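Long-range contacts in exonuclease mut-7 homolog (Aedes aegypti, PDB 7JW2), which probably trims the 3' ends of AGO1-bound microRNAs as a Mg2+-dependent 3'-5' exoribonuclease, this chain being its exonuclease (EXO) domain: residues H3-L7 / A186-C191; E49-I53 / W172-L177; F135-R139 / Q202-L208; L151-V155 / C191-I195; N167-W172 / E180-A185. All coordinates share one frame. Residue numbers count along the deposited sequence, not the author numbering.

Interaction 1 of 5, residues H3-L7 / A186-C191; sequences HTLRL and ALDAFC
In this RNase D-like exonuclease domain of the RNase H clan, the irregular N-terminal segment 3-7 crosses helix 179-205 just before the edge strand 12-15 begins. Thr4 and Leu5 are extended, Arg6 is helical in phi/psi (-79/-14), and Leu7 is extended again; the CA atoms come closest at Leu5 and Leu187, 5.7 Å. Along the helix, Ala186 CB is met first, by Leu5 CD2 at 4.3 Å. Leu187 (chi1 t, chi2 p) presses against the extended backbone, its CD1 3.9 Å from Leu5 CA and its CD2 3.5 Å from His3 O. Phe190 (chi1 t) has the largest area covered by the other segment, 91 Å²: Leu5 CD1, 3.4 Å from Phe190 CG, makes a CH-pi contact 3.7 Å from the ring centroid and 26° off its normal, Leu7 CD1 reaches CE2 at 3.7 Å, and Arg6 CZ lies at the ring edge. No hydrogen bond joins the segments. His3 NE2 bonds to Glu194, and Cys191 CB lies 4.3 Å from His3 CD2.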
# COMPACT_ATOMS: atom_id res chain seq x y z
N HIS A 3 -20.60 -13.38 22.74
CA HIS A 3 -20.62 -12.53 21.56
C HIS A 3 -19.65 -13.08 20.52
O HIS A 3 -18.57 -13.59 20.86
CB HIS A 3 -20.23 -11.09 21.90
CG HIS A 3 -20.38 -10.14 20.75
ND1 HIS A 3 -21.46 -10.19 19.89
CD2 HIS A 3 -19.58 -9.14 20.29
CE1 HIS A 3 -21.33 -9.25 18.97
NE2 HIS A 3 -20.20 -8.60 19.19
N THR A 4 -20.04 -13.03 19.26
CA THR A 4 -19.21 -13.54 18.17
C THR A 4 -19.14 -12.53 17.05
O THR A 4 -20.00 -11.65 16.91
CB THR A 4 -19.76 -14.87 17.63
OG1 THR A 4 -21.12 -14.69 17.25
CG2 THR A 4 -19.65 -15.97 18.67
N LEU A 5 -18.10 -12.66 16.22
CA LEU A 5 -17.90 -11.79 15.08
C LEU A 5 -18.83 -12.20 13.94
O LEU A 5 -18.80 -13.34 13.49
CB LEU A 5 -16.45 -11.85 14.61
CG LEU A 5 -16.06 -11.07 13.35
CD1 LEU A 5 -16.33 -9.59 13.56
CD2 LEU A 5 -14.60 -11.32 12.99
N ARG A 6 -19.64 -11.25 13.45
CA ARG A 6 -20.59 -11.59 12.40
C ARG A 6 -19.95 -11.67 11.02
O ARG A 6 -20.57 -12.23 10.10
CB ARG A 6 -21.76 -10.61 12.39
CG ARG A 6 -21.44 -9.17 12.09
CD ARG A 6 -22.73 -8.39 12.22
NE ARG A 6 -22.60 -6.95 12.07
CZ ARG A 6 -22.41 -6.34 10.91
NH1 ARG A 6 -22.31 -7.06 9.79
NH2 ARG A 6 -22.33 -5.02 10.86
N LEU A 7 -18.73 -11.17 10.84
CA LEU A 7 -18.07 -11.26 9.55
C LEU A 7 -17.68 -12.70 9.23
O LEU A 7 -17.32 -13.48 10.11
CB LEU A 7 -16.83 -10.37 9.52
CG LEU A 7 -17.05 -8.89 9.79
CD1 LEU A 7 -15.72 -8.15 9.71
CD2 LEU A 7 -18.05 -8.32 8.80
N ALA A 186 -9.63 -10.28 16.82
CA ALA A 186 -10.40 -9.63 15.77
C ALA A 186 -11.68 -9.02 16.34
O ALA A 186 -12.05 -7.89 15.99
CB ALA A 186 -10.72 -10.62 14.65
N LEU A 187 -12.36 -9.75 17.21
CA LEU A 187 -13.59 -9.22 17.79
C LEU A 187 -13.33 -8.05 18.73
O LEU A 187 -14.20 -7.18 18.88
CB LEU A 187 -14.33 -10.35 18.52
CG LEU A 187 -15.73 -9.99 19.03
CD1 LEU A 187 -16.62 -9.48 17.91
CD2 LEU A 187 -16.34 -11.22 19.71
N ASP A 188 -12.15 -7.98 19.36
CA ASP A 188 -11.93 -6.89 20.31
C ASP A 188 -11.88 -5.55 19.59
O ASP A 188 -12.25 -4.52 20.17
CB ASP A 188 -10.66 -7.12 21.14
CG ASP A 188 -10.92 -6.94 22.64
OD1 ASP A 188 -11.84 -7.60 23.18
OD2 ASP A 188 -10.22 -6.11 23.27
N ALA A 189 -11.46 -5.54 18.32
CA ALA A 189 -11.57 -4.33 17.52
C ALA A 189 -12.98 -4.16 16.95
O ALA A 189 -13.57 -3.07 17.05
CB ALA A 189 -10.52 -4.34 16.40
N PHE A 190 -13.55 -5.22 16.36
CA PHE A 190 -14.83 -5.07 15.66
C PHE A 190 -15.96 -4.65 16.60
O PHE A 190 -16.85 -3.88 16.20
CB PHE A 190 -15.21 -6.37 14.94
CG PHE A 190 -16.41 -6.23 14.03
CD1 PHE A 190 -17.69 -6.55 14.49
CD2 PHE A 190 -16.26 -5.80 12.73
CE1 PHE A 190 -18.79 -6.42 13.66
CE2 PHE A 190 -17.35 -5.68 11.88
CZ PHE A 190 -18.63 -6.00 12.35
N CYS A 191 -15.96 -5.13 17.84
CA CYS A 191 -17.08 -4.83 18.73
C CYS A 191 -17.17 -3.34 19.04
O CYS A 191 -18.23 -2.85 19.45
CB CYS A 191 -17.00 -5.66 20.01
SG CYS A 191 -15.77 -5.12 21.24

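Interaction 2 of 5, residues E49-I53 / W172-L177; sequences EVSLI and WAQRPL
Residues 50-53 are extended on strand 50-56 of the mixed sheet, except that Ser51 departs to phi/psi -97/-53: Ser51 and Leu52 both face Glu39 of strand 33-40, which makes a classic beta bulge. The opposing 172-177 is a loop leading into helix 179-205. Trp172 and Ala173 are near-helical, Gln174 to Leu177 extended, and the Arg175-Pro176 peptide bond is cis. Ser51 and Trp172 have the nearest CA atoms, 6.1 Å apart. The bulge thus brings two successive side chains, Ser51 and Leu52, to the loop, where they do different work. Ser51 (chi1 t) donates from OG to Trp172 O at 2.7 Å and accepts at the same OG from Arg175 NH2 at 3.0 Å with an N-H...O angle of 168°. Arg175 (chi1 m, chi2 m) folds back over its own loop, since its NH1 also donates to Trp172 O and to Gln174 O, both 2.9 Å; its NE forms a salt bridge with Asp65, at the end of the adjacent strand 61-65. Leu52 (chi1 m, chi2 t) provides the apolar half of the joint, directly beside Ala185 of helix 179-205. The result ties the loop before this helix to the central sheet of the exonuclease fold. Leu52 CD1 sits 3.9 Å from Trp172 CZ3 and 3.7 Å from Leu177 CD1.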
# COMPACT_ATOMS: atom_id res chain seq x y z
N GLU A 49 6.45 -5.12 24.29
CA GLU A 49 6.59 -5.42 22.87
C GLU A 49 5.23 -5.77 22.31
O GLU A 49 4.48 -6.53 22.93
CB GLU A 49 7.57 -6.58 22.64
CG GLU A 49 9.03 -6.20 22.77
CD GLU A 49 9.94 -7.31 22.29
OE1 GLU A 49 10.86 -7.03 21.49
OE2 GLU A 49 9.72 -8.46 22.71
N VAL A 50 4.89 -5.20 21.14
CA VAL A 50 3.61 -5.44 20.50
C VAL A 50 3.61 -6.81 19.82
O VAL A 50 4.56 -7.18 19.13
CB VAL A 50 3.30 -4.35 19.46
CG1 VAL A 50 1.89 -4.54 18.88
CG2 VAL A 50 3.43 -2.98 20.07
N SER A 51 2.50 -7.54 19.98
CA SER A 51 2.27 -8.76 19.22
C SER A 51 1.38 -8.52 18.00
O SER A 51 1.76 -8.86 16.88
CB SER A 51 1.66 -9.85 20.13
OG SER A 51 1.24 -10.97 19.37
N LEU A 52 0.20 -7.92 18.22
CA LEU A 52 -0.78 -7.67 17.17
C LEU A 52 -1.29 -6.25 17.28
O LEU A 52 -1.39 -5.71 18.38
CB LEU A 52 -2.00 -8.61 17.29
CG LEU A 52 -1.80 -10.12 17.12
CD1 LEU A 52 -3.13 -10.82 17.33
CD2 LEU A 52 -1.24 -10.44 15.74
N ILE A 53 -1.61 -5.66 16.13
CA ILE A 53 -2.46 -4.47 16.05
C ILE A 53 -3.64 -4.82 15.16
O ILE A 53 -3.46 -5.32 14.04
CB ILE A 53 -1.69 -3.25 15.51
CG1 ILE A 53 -0.61 -2.85 16.51
CG2 ILE A 53 -2.66 -2.08 15.30
CD1 ILE A 53 0.38 -1.86 15.94
N TRP A 172 0.40 -14.08 24.03
CA TRP A 172 0.41 -13.43 22.72
C TRP A 172 1.75 -13.51 22.01
O TRP A 172 1.84 -13.11 20.84
CB TRP A 172 -0.03 -11.97 22.88
CG TRP A 172 -1.48 -11.86 23.27
CD1 TRP A 172 -1.98 -11.52 24.50
CD2 TRP A 172 -2.60 -12.16 22.45
NE1 TRP A 172 -3.36 -11.58 24.49
CE2 TRP A 172 -3.77 -11.95 23.23
CE3 TRP A 172 -2.75 -12.54 21.11
CZ2 TRP A 172 -5.05 -12.15 22.74
CZ3 TRP A 172 -4.05 -12.73 20.61
CH2 TRP A 172 -5.18 -12.54 21.43
N ALA A 173 2.79 -14.05 22.65
CA ALA A 173 4.08 -14.20 22.00
C ALA A 173 4.24 -15.53 21.29
O ALA A 173 5.19 -15.69 20.51
CB ALA A 173 5.21 -14.03 23.03
N GLN A 174 3.34 -16.49 21.52
CA GLN A 174 3.49 -17.78 20.86
C GLN A 174 3.12 -17.67 19.38
O GLN A 174 2.23 -16.90 19.00
CB GLN A 174 2.66 -18.84 21.57
CG GLN A 174 1.20 -18.88 21.21
CD GLN A 174 0.39 -19.71 22.20
OE1 GLN A 174 0.95 -20.50 22.96
NE2 GLN A 174 -0.92 -19.53 22.21
N ARG A 175 3.84 -18.41 18.54
CA ARG A 175 3.56 -18.47 17.12
C ARG A 175 3.60 -19.92 16.66
O ARG A 175 4.54 -20.66 17.02
CB ARG A 175 4.56 -17.62 16.32
CG ARG A 175 4.37 -16.10 16.43
CD ARG A 175 3.00 -15.67 15.92
NE ARG A 175 2.82 -14.21 15.90
CZ ARG A 175 2.46 -13.51 16.97
NH1 ARG A 175 2.29 -14.12 18.14
NH2 ARG A 175 2.29 -12.19 16.89
N PRO A 176 2.61 -20.38 15.88
CA PRO A 176 1.43 -19.57 15.50
C PRO A 176 0.48 -19.33 16.66
O PRO A 176 0.45 -20.08 17.64
CB PRO A 176 0.75 -20.42 14.43
CG PRO A 176 1.24 -21.81 14.66
CD PRO A 176 2.63 -21.69 15.21
N LEU A 177 -0.29 -18.26 16.56
CA LEU A 177 -1.35 -18.05 17.52
C LEU A 177 -2.45 -19.09 17.31
O LEU A 177 -2.66 -19.59 16.20
CB LEU A 177 -1.91 -16.63 17.39
CG LEU A 177 -0.96 -15.50 17.79
CD1 LEU A 177 -1.44 -14.16 17.22
CD2 LEU A 177 -0.80 -15.42 19.30

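Interaction 3 of 5, residues F135-R139 / Q202-L208; sequences FDSFR and QLTHIQL
A type I beta turn from Phe135 to Phe138, in the loop between helices 125-132 and 151-159 and closed by Phe138 N to Phe135 O at 3.0 Å, packs its two aromatic side chains on the capped C-terminal end of the long helix 179-205 of the exonuclease domain. That end is a Schellman motif: Gln207, at positive phi (64/36), is the C-prime residue, with Leu208 N bonded to Leu203 O at 2.9 Å and Gln207 N to Thr204 O at 3.0 Å. Ser137 and Ile206 have the nearest CA atoms, 6.6 Å. Ile206 (chi1 p, chi2 t) is one bump. Its CD1 enters the hollow between the turn's two aromatic residues, 4.1 Å from Phe135 CB and 4.0 Å from Phe138 CB, while its CG2 lies 3.7 Å from Ser137 O. Leu203 CD2 fills the space between the rings, 4.1 Å from Phe135 CE2 and 3.9 Å from Phe138 CD2. Each ring also receives a CH-pi contact over its face: Leu208 CD1 is 3.4 Å from the Phe135 centroid, only 3° off the normal, and Gln202 CG 3.6 Å from that of Phe138, 22° off. Gln202 OE1 adds the polar link, accepting Arg139 N at 2.9 Å (167°) and a water at 2.8 Å. Helix 125-132 continues this apolar layer through Val132, which touches Phe138 and Leu203, and helix 210-217 covers Leu203 and Leu208 with Ile213.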
# COMPACT_ATOMS: atom_id res chain seq x y z
N PHE A 135 -27.14 11.95 30.47
CA PHE A 135 -28.48 12.19 29.96
C PHE A 135 -29.46 11.29 30.71
O PHE A 135 -29.38 10.06 30.59
CB PHE A 135 -28.54 11.95 28.45
CG PHE A 135 -27.60 12.81 27.66
CD1 PHE A 135 -27.69 14.20 27.73
CD2 PHE A 135 -26.62 12.25 26.85
CE1 PHE A 135 -26.83 15.00 27.00
CE2 PHE A 135 -25.76 13.05 26.12
CZ PHE A 135 -25.86 14.43 26.20
N ASP A 136 -30.37 11.90 31.48
CA ASP A 136 -31.28 11.12 32.30
C ASP A 136 -32.14 10.17 31.47
O ASP A 136 -32.49 9.08 31.94
CB ASP A 136 -32.17 12.05 33.12
CG ASP A 136 -31.57 12.40 34.47
OD1 ASP A 136 -31.26 11.46 35.24
OD2 ASP A 136 -31.41 13.60 34.75
N SER A 137 -32.47 10.56 30.24
CA SER A 137 -33.31 9.75 29.38
C SER A 137 -32.55 8.60 28.72
O SER A 137 -33.19 7.67 28.21
CB SER A 137 -33.93 10.62 28.29
OG SER A 137 -35.13 11.22 28.73
N PHE A 138 -31.22 8.64 28.71
CA PHE A 138 -30.45 7.68 27.93
C PHE A 138 -30.52 6.29 28.57
O PHE A 138 -30.22 6.13 29.76
CB PHE A 138 -29.00 8.13 27.82
CG PHE A 138 -28.15 7.23 26.95
CD1 PHE A 138 -27.61 6.05 27.45
CD2 PHE A 138 -27.89 7.57 25.63
CE1 PHE A 138 -26.85 5.24 26.66
CE2 PHE A 138 -27.11 6.76 24.83
CZ PHE A 138 -26.59 5.59 25.34
N ARG A 139 -30.89 5.30 27.76
CA ARG A 139 -30.92 3.91 28.20
C ARG A 139 -30.17 3.04 27.21
O ARG A 139 -30.49 3.04 26.01
CB ARG A 139 -32.36 3.39 28.34
CG ARG A 139 -33.12 3.87 29.57
CD ARG A 139 -32.27 3.84 30.84
NE ARG A 139 -33.05 4.24 32.01
CZ ARG A 139 -33.51 5.47 32.23
NH1 ARG A 139 -33.26 6.44 31.36
NH2 ARG A 139 -34.21 5.73 33.32
N GLN A 202 -29.30 5.12 20.21
CA GLN A 202 -30.04 5.53 21.40
C GLN A 202 -30.00 7.04 21.60
O GLN A 202 -30.98 7.63 22.08
CB GLN A 202 -29.50 4.79 22.63
CG GLN A 202 -29.99 5.31 23.97
CD GLN A 202 -31.48 5.14 24.20
OE1 GLN A 202 -32.04 5.78 25.09
NE2 GLN A 202 -32.13 4.27 23.43
N LEU A 203 -28.90 7.71 21.22
CA LEU A 203 -28.89 9.17 21.26
C LEU A 203 -29.93 9.76 20.32
O LEU A 203 -30.64 10.71 20.68
CB LEU A 203 -27.49 9.69 20.91
CG LEU A 203 -26.44 9.53 22.00
CD1 LEU A 203 -25.06 9.84 21.42
CD2 LEU A 203 -26.74 10.39 23.22
N THR A 204 -30.04 9.20 19.11
CA THR A 204 -31.08 9.63 18.19
C THR A 204 -32.47 9.37 18.78
O THR A 204 -33.38 10.19 18.62
CB THR A 204 -30.91 8.90 16.85
OG1 THR A 204 -29.64 9.24 16.27
CG2 THR A 204 -32.01 9.31 15.87
N HIS A 205 -32.62 8.26 19.51
CA HIS A 205 -33.92 7.92 20.08
C HIS A 205 -34.39 8.96 21.09
O HIS A 205 -35.59 9.26 21.17
CB HIS A 205 -33.86 6.54 20.74
CG HIS A 205 -35.16 6.08 21.31
ND1 HIS A 205 -36.19 5.60 20.52
CD2 HIS A 205 -35.61 6.03 22.58
CE1 HIS A 205 -37.21 5.27 21.29
NE2 HIS A 205 -36.89 5.52 22.54
N ILE A 206 -33.47 9.54 21.85
CA ILE A 206 -33.83 10.56 22.84
C ILE A 206 -33.63 11.96 22.26
O ILE A 206 -33.40 12.92 23.01
CB ILE A 206 -33.05 10.38 24.15
CG1 ILE A 206 -31.53 10.48 23.93
CG2 ILE A 206 -33.40 9.05 24.80
CD1 ILE A 206 -30.75 10.62 25.24
N GLN A 207 -33.69 12.07 20.93
CA GLN A 207 -33.72 13.36 20.23
C GLN A 207 -32.45 14.18 20.42
O GLN A 207 -32.48 15.41 20.48
CB GLN A 207 -34.95 14.18 20.64
CG GLN A 207 -36.23 13.38 20.76
CD GLN A 207 -36.66 12.75 19.46
OE1 GLN A 207 -37.02 13.44 18.51
NE2 GLN A 207 -36.64 11.42 19.41
N LEU A 208 -31.30 13.50 20.50
CA LEU A 208 -30.02 14.17 20.47
C LEU A 208 -29.32 13.87 19.15
O LEU A 208 -29.68 12.92 18.45
CB LEU A 208 -29.15 13.74 21.66
CG LEU A 208 -29.69 14.18 23.03
CD1 LEU A 208 -28.79 13.68 24.17
CD2 LEU A 208 -29.87 15.70 23.09
O HOH W 1 -34.70 5.82 25.86

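Interaction 4 of 5, residues L151-V155 / C191-I195; sequences LANLV and CLLEI
Leu151 (chi1 t, chi2 p) lays its branched end across three residues of the opposite helix: its CD1 is 3.5 Å from Ile195 CD1 and 3.7 Å from Leu192 CD2, and its CD2 stands 4.1 Å from Cys191 SG. One turn later, Val155 (chi1 t) repeats the approach with CG2, 3.8 Å from Cys191 SG and 3.9 Å from Ile195 CD1. Ile195 CD1 (chi1 m, chi2 t) thus rests against both Leu151 CD1 and Val155 CG2, which are themselves 4.2 Å apart, and Ile195 CG2 meets Leu154 CD2 at 3.7 Å; of the ten residues Ile195 has the largest area covered, 73 Å². Both segments are regular helix, with Val155 N to Leu151 O at 2.9 Å and Ile195 N to Cys191 O at 2.8 Å. This is the packing of helix 151-159 on the long helix 179-205 in the RNase D-like exonuclease fold. The short axes approach to 10.7 Å at a crossing angle of +51°, and the segments draw together toward their C-terminal ends, where Val155 and Ile195 have CA atoms 6.6 Å apart. The wide axial spacing leaves room for the large aliphatic side chains, and no hydrogen bond crosses. Leu125 of helix 125-132 adjoins Leu192 and Ile195, while Ala35 of strand 33-40 touches Leu192.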
# COMPACT_ATOMS: atom_id res chain seq x y z
N LEU A 151 -14.57 -2.66 28.97
CA LEU A 151 -15.12 -2.97 27.65
C LEU A 151 -16.10 -4.14 27.71
O LEU A 151 -17.13 -4.12 27.02
CB LEU A 151 -14.00 -3.25 26.65
CG LEU A 151 -14.46 -3.66 25.25
CD1 LEU A 151 -15.26 -2.54 24.59
CD2 LEU A 151 -13.27 -4.07 24.37
N ALA A 152 -15.82 -5.14 28.54
CA ALA A 152 -16.73 -6.28 28.62
C ALA A 152 -18.12 -5.85 29.06
O ALA A 152 -19.13 -6.35 28.54
CB ALA A 152 -16.17 -7.33 29.58
N ASN A 153 -18.20 -4.92 30.01
CA ASN A 153 -19.51 -4.46 30.46
C ASN A 153 -20.19 -3.59 29.40
O ASN A 153 -21.42 -3.64 29.25
CB ASN A 153 -19.38 -3.72 31.78
CG ASN A 153 -19.09 -4.66 32.94
OD1 ASN A 153 -19.27 -5.87 32.82
ND2 ASN A 153 -18.65 -4.10 34.06
N LEU A 154 -19.42 -2.79 28.67
CA LEU A 154 -20.01 -1.99 27.60
C LEU A 154 -20.57 -2.87 26.49
O LEU A 154 -21.60 -2.55 25.89
CB LEU A 154 -18.96 -1.02 27.04
CG LEU A 154 -19.51 0.05 26.10
CD1 LEU A 154 -20.75 0.73 26.71
CD2 LEU A 154 -18.40 1.06 25.79
N VAL A 155 -19.89 -3.98 26.19
CA VAL A 155 -20.42 -4.93 25.21
C VAL A 155 -21.76 -5.49 25.67
O VAL A 155 -22.71 -5.59 24.89
CB VAL A 155 -19.40 -6.06 24.96
CG1 VAL A 155 -20.05 -7.21 24.24
CG2 VAL A 155 -18.24 -5.52 24.12
N CYS A 191 -15.96 -5.13 17.84
CA CYS A 191 -17.08 -4.83 18.73
C CYS A 191 -17.17 -3.34 19.04
O CYS A 191 -18.23 -2.85 19.45
CB CYS A 191 -17.00 -5.66 20.01
SG CYS A 191 -15.77 -5.12 21.24
N LEU A 192 -16.06 -2.60 18.87
CA LEU A 192 -16.11 -1.16 19.08
C LEU A 192 -17.03 -0.49 18.07
O LEU A 192 -17.75 0.46 18.41
CB LEU A 192 -14.70 -0.57 19.01
CG LEU A 192 -13.67 -1.23 19.93
CD1 LEU A 192 -12.31 -0.58 19.69
CD2 LEU A 192 -14.09 -1.15 21.39
N LEU A 193 -17.04 -0.99 16.83
CA LEU A 193 -17.97 -0.46 15.83
C LEU A 193 -19.40 -0.72 16.24
O LEU A 193 -20.26 0.17 16.13
CB LEU A 193 -17.70 -1.07 14.46
CG LEU A 193 -16.33 -0.82 13.82
CD1 LEU A 193 -16.06 -1.87 12.78
CD2 LEU A 193 -16.28 0.57 13.18
N GLU A 194 -19.69 -1.93 16.70
CA GLU A 194 -21.04 -2.28 17.14
C GLU A 194 -21.47 -1.46 18.35
O GLU A 194 -22.63 -1.05 18.45
CB GLU A 194 -21.11 -3.78 17.46
CG GLU A 194 -20.69 -4.68 16.31
CD GLU A 194 -20.54 -6.12 16.75
OE1 GLU A 194 -19.65 -6.40 17.58
OE2 GLU A 194 -21.29 -6.98 16.24
N ILE A 195 -20.54 -1.20 19.28
CA ILE A 195 -20.85 -0.35 20.43
C ILE A 195 -21.20 1.06 19.98
O ILE A 195 -22.22 1.63 20.41
CB ILE A 195 -19.67 -0.35 21.42
CG1 ILE A 195 -19.62 -1.67 22.20
CG2 ILE A 195 -19.79 0.81 22.37
CD1 ILE A 195 -18.31 -1.86 22.92

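Interaction 5 of 5, residues N167-W172 / E180-A185; sequences NQFSNW and EQLRYA
Residues 180-185, near the start of helix 179-205, carry Tyr184, which with Asp188 four positions on fits the tyrosine-to-aspartate spacing of the Exo III motif in DEDDy exonucleases; the preceding loop, residues 167-172, folds back on the helix. The loop starts with a type I beta turn from Asn167 to Ser170, closed by Ser170 N to Asn167 O at 3.1 Å, and continues extended through Asn171. The nearest CA atoms are those of Asn167 and Gln181, 5.9 Å. Asn167 (chi1 m) rests on the helix: its ND2 is 3.7 Å from Glu180 CB, its CB 4.0 Å from Tyr184 CB, and its OD1 is bonded to Arg178 just before the segment. The Asn167-Gln168 peptide, through Asn167 C and Gln168 N, lies over one face of the Tyr184 ring, and Gln168 CB comes 3.4 Å from Tyr184 OH. Ser170 (chi1 p) bridges, its OG donating to Asn167 O at 2.8 Å and accepting from Gln181 NE2 at 2.9 Å. Asn171 O takes the other bond of that amide, from Gln181 NE2 at 3.0 Å; Gln181 OE1 turns to Gln174. Trp172 (chi1 m), held by NE1 to Gln168 O at 3.0 Å, receives Gln181 NE2 over one face. Its six-membered ring meets Tyr184 rim to rim, centroids 5.9 Å apart and planes at 36°, with Trp172 CZ2 3.5 Å from Tyr184 CD2.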
# COMPACT_ATOMS: atom_id res chain seq x y z
N ASN A 167 -9.12 -15.28 26.56
CA ASN A 167 -7.84 -15.17 25.87
C ASN A 167 -7.20 -13.79 26.01
O ASN A 167 -6.14 -13.55 25.42
CB ASN A 167 -8.01 -15.54 24.39
CG ASN A 167 -8.02 -17.04 24.18
OD1 ASN A 167 -6.97 -17.67 24.16
ND2 ASN A 167 -9.21 -17.61 24.05
N GLN A 168 -7.79 -12.91 26.81
CA GLN A 168 -7.25 -11.56 26.99
C GLN A 168 -5.79 -11.60 27.44
O GLN A 168 -4.94 -10.87 26.91
CB GLN A 168 -8.12 -10.79 27.99
CG GLN A 168 -7.57 -9.43 28.36
CD GLN A 168 -8.48 -8.66 29.32
OE1 GLN A 168 -9.42 -9.22 29.88
NE2 GLN A 168 -8.18 -7.39 29.50
N PHE A 169 -5.49 -12.45 28.42
CA PHE A 169 -4.15 -12.58 28.97
C PHE A 169 -3.48 -13.88 28.55
O PHE A 169 -2.64 -14.43 29.28
CB PHE A 169 -4.20 -12.46 30.49
CG PHE A 169 -4.74 -11.15 30.96
CD1 PHE A 169 -4.04 -9.99 30.74
CD2 PHE A 169 -5.98 -11.08 31.58
CE1 PHE A 169 -4.54 -8.77 31.15
CE2 PHE A 169 -6.48 -9.86 31.99
CZ PHE A 169 -5.76 -8.71 31.78
N SER A 170 -3.85 -14.39 27.38
CA SER A 170 -3.18 -15.55 26.80
C SER A 170 -1.76 -15.19 26.36
O SER A 170 -1.32 -14.04 26.45
CB SER A 170 -3.99 -16.10 25.63
OG SER A 170 -4.01 -15.15 24.58
N ASN A 171 -1.02 -16.20 25.88
CA ASN A 171 0.37 -15.99 25.52
C ASN A 171 0.42 -15.42 24.11
O ASN A 171 0.47 -16.15 23.12
CB ASN A 171 1.16 -17.29 25.63
CG ASN A 171 2.60 -17.11 25.25
OD1 ASN A 171 3.04 -16.01 24.92
ND2 ASN A 171 3.35 -18.19 25.29
N TRP A 172 0.40 -14.08 24.03
CA TRP A 172 0.41 -13.43 22.72
C TRP A 172 1.75 -13.51 22.01
O TRP A 172 1.84 -13.11 20.84
CB TRP A 172 -0.03 -11.97 22.88
CG TRP A 172 -1.48 -11.86 23.27
CD1 TRP A 172 -1.98 -11.52 24.50
CD2 TRP A 172 -2.60 -12.16 22.45
NE1 TRP A 172 -3.36 -11.58 24.49
CE2 TRP A 172 -3.77 -11.95 23.23
CE3 TRP A 172 -2.75 -12.54 21.11
CZ2 TRP A 172 -5.05 -12.15 22.74
CZ3 TRP A 172 -4.05 -12.73 20.61
CH2 TRP A 172 -5.18 -12.54 21.43
N GLU A 180 -8.44 -19.50 18.70
CA GLU A 180 -9.22 -18.78 19.69
C GLU A 180 -8.61 -17.42 20.02
O GLU A 180 -9.34 -16.47 20.32
CB GLU A 180 -9.36 -19.63 20.96
CG GLU A 180 -10.12 -20.94 20.76
CD GLU A 180 -9.24 -22.05 20.20
OE1 GLU A 180 -9.80 -23.08 19.75
OE2 GLU A 180 -7.99 -21.91 20.19
N GLN A 181 -7.28 -17.32 19.94
CA GLN A 181 -6.60 -16.04 20.14
C GLN A 181 -6.90 -15.08 19.00
O GLN A 181 -7.21 -13.90 19.22
CB GLN A 181 -5.09 -16.25 20.27
CG GLN A 181 -4.65 -16.95 21.55
CD GLN A 181 -3.15 -17.12 21.57
OE1 GLN A 181 -2.61 -17.88 20.77
NE2 GLN A 181 -2.47 -16.37 22.43
N LEU A 182 -6.80 -15.57 17.76
CA LEU A 182 -7.10 -14.74 16.60
C LEU A 182 -8.55 -14.27 16.63
O LEU A 182 -8.85 -13.12 16.29
CB LEU A 182 -6.80 -15.50 15.31
CG LEU A 182 -5.31 -15.81 15.14
CD1 LEU A 182 -5.09 -16.98 14.18
CD2 LEU A 182 -4.55 -14.58 14.67
N ARG A 183 -9.47 -15.15 17.05
CA ARG A 183 -10.88 -14.76 17.11
C ARG A 183 -11.10 -13.66 18.15
O ARG A 183 -11.80 -12.68 17.89
CB ARG A 183 -11.74 -15.99 17.40
CG ARG A 183 -11.89 -16.89 16.18
CD ARG A 183 -13.15 -17.76 16.26
NE ARG A 183 -13.23 -18.51 17.51
CZ ARG A 183 -13.09 -19.82 17.60
NH1 ARG A 183 -12.86 -20.54 16.51
NH2 ARG A 183 -13.18 -20.42 18.78
N TYR A 184 -10.52 -13.82 19.33
CA TYR A 184 -10.63 -12.80 20.37
C TYR A 184 -10.05 -11.47 19.89
O TYR A 184 -10.65 -10.41 20.10
CB TYR A 184 -9.93 -13.27 21.65
CG TYR A 184 -9.69 -12.16 22.64
CD1 TYR A 184 -10.68 -11.78 23.55
CD2 TYR A 184 -8.49 -11.45 22.64
CE1 TYR A 184 -10.47 -10.73 24.43
CE2 TYR A 184 -8.28 -10.41 23.52
CZ TYR A 184 -9.27 -10.04 24.40
OH TYR A 184 -9.06 -9.01 25.28
N ALA A 185 -8.88 -11.51 19.25
CA ALA A 185 -8.23 -10.27 18.82
C ALA A 185 -9.07 -9.54 17.78
O ALA A 185 -9.19 -8.31 17.82
CB ALA A 185 -6.82 -10.57 18.29

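Overall arrangement
Helix 179-205 is common to interactions 1, 3, 4 and 5, in the order 5, 1, 4, 3 from its N-terminal part onward. Interactions 2 and 5 share Trp172, have centres 9 Å apart, and touch where Gln174 NE2 meets Gln181 OE1 at 2.8 Å and Leu52 CD1 meets Ala185 CB at 3.8 Å. Interactions 1 and 4, also 9 Å apart, share Cys191 and touch through His3 NE2 and Glu194 OE1 at 2.8 Å. Tyr184 (interaction 5) and Asp188, in the helical segment of interaction 1 but not part of its contact, match the Exo III signature, consistent with an active site where this part of the helix faces strand 33-40. Interaction 3 is remote, its centre about 40 Å from that of interaction 2.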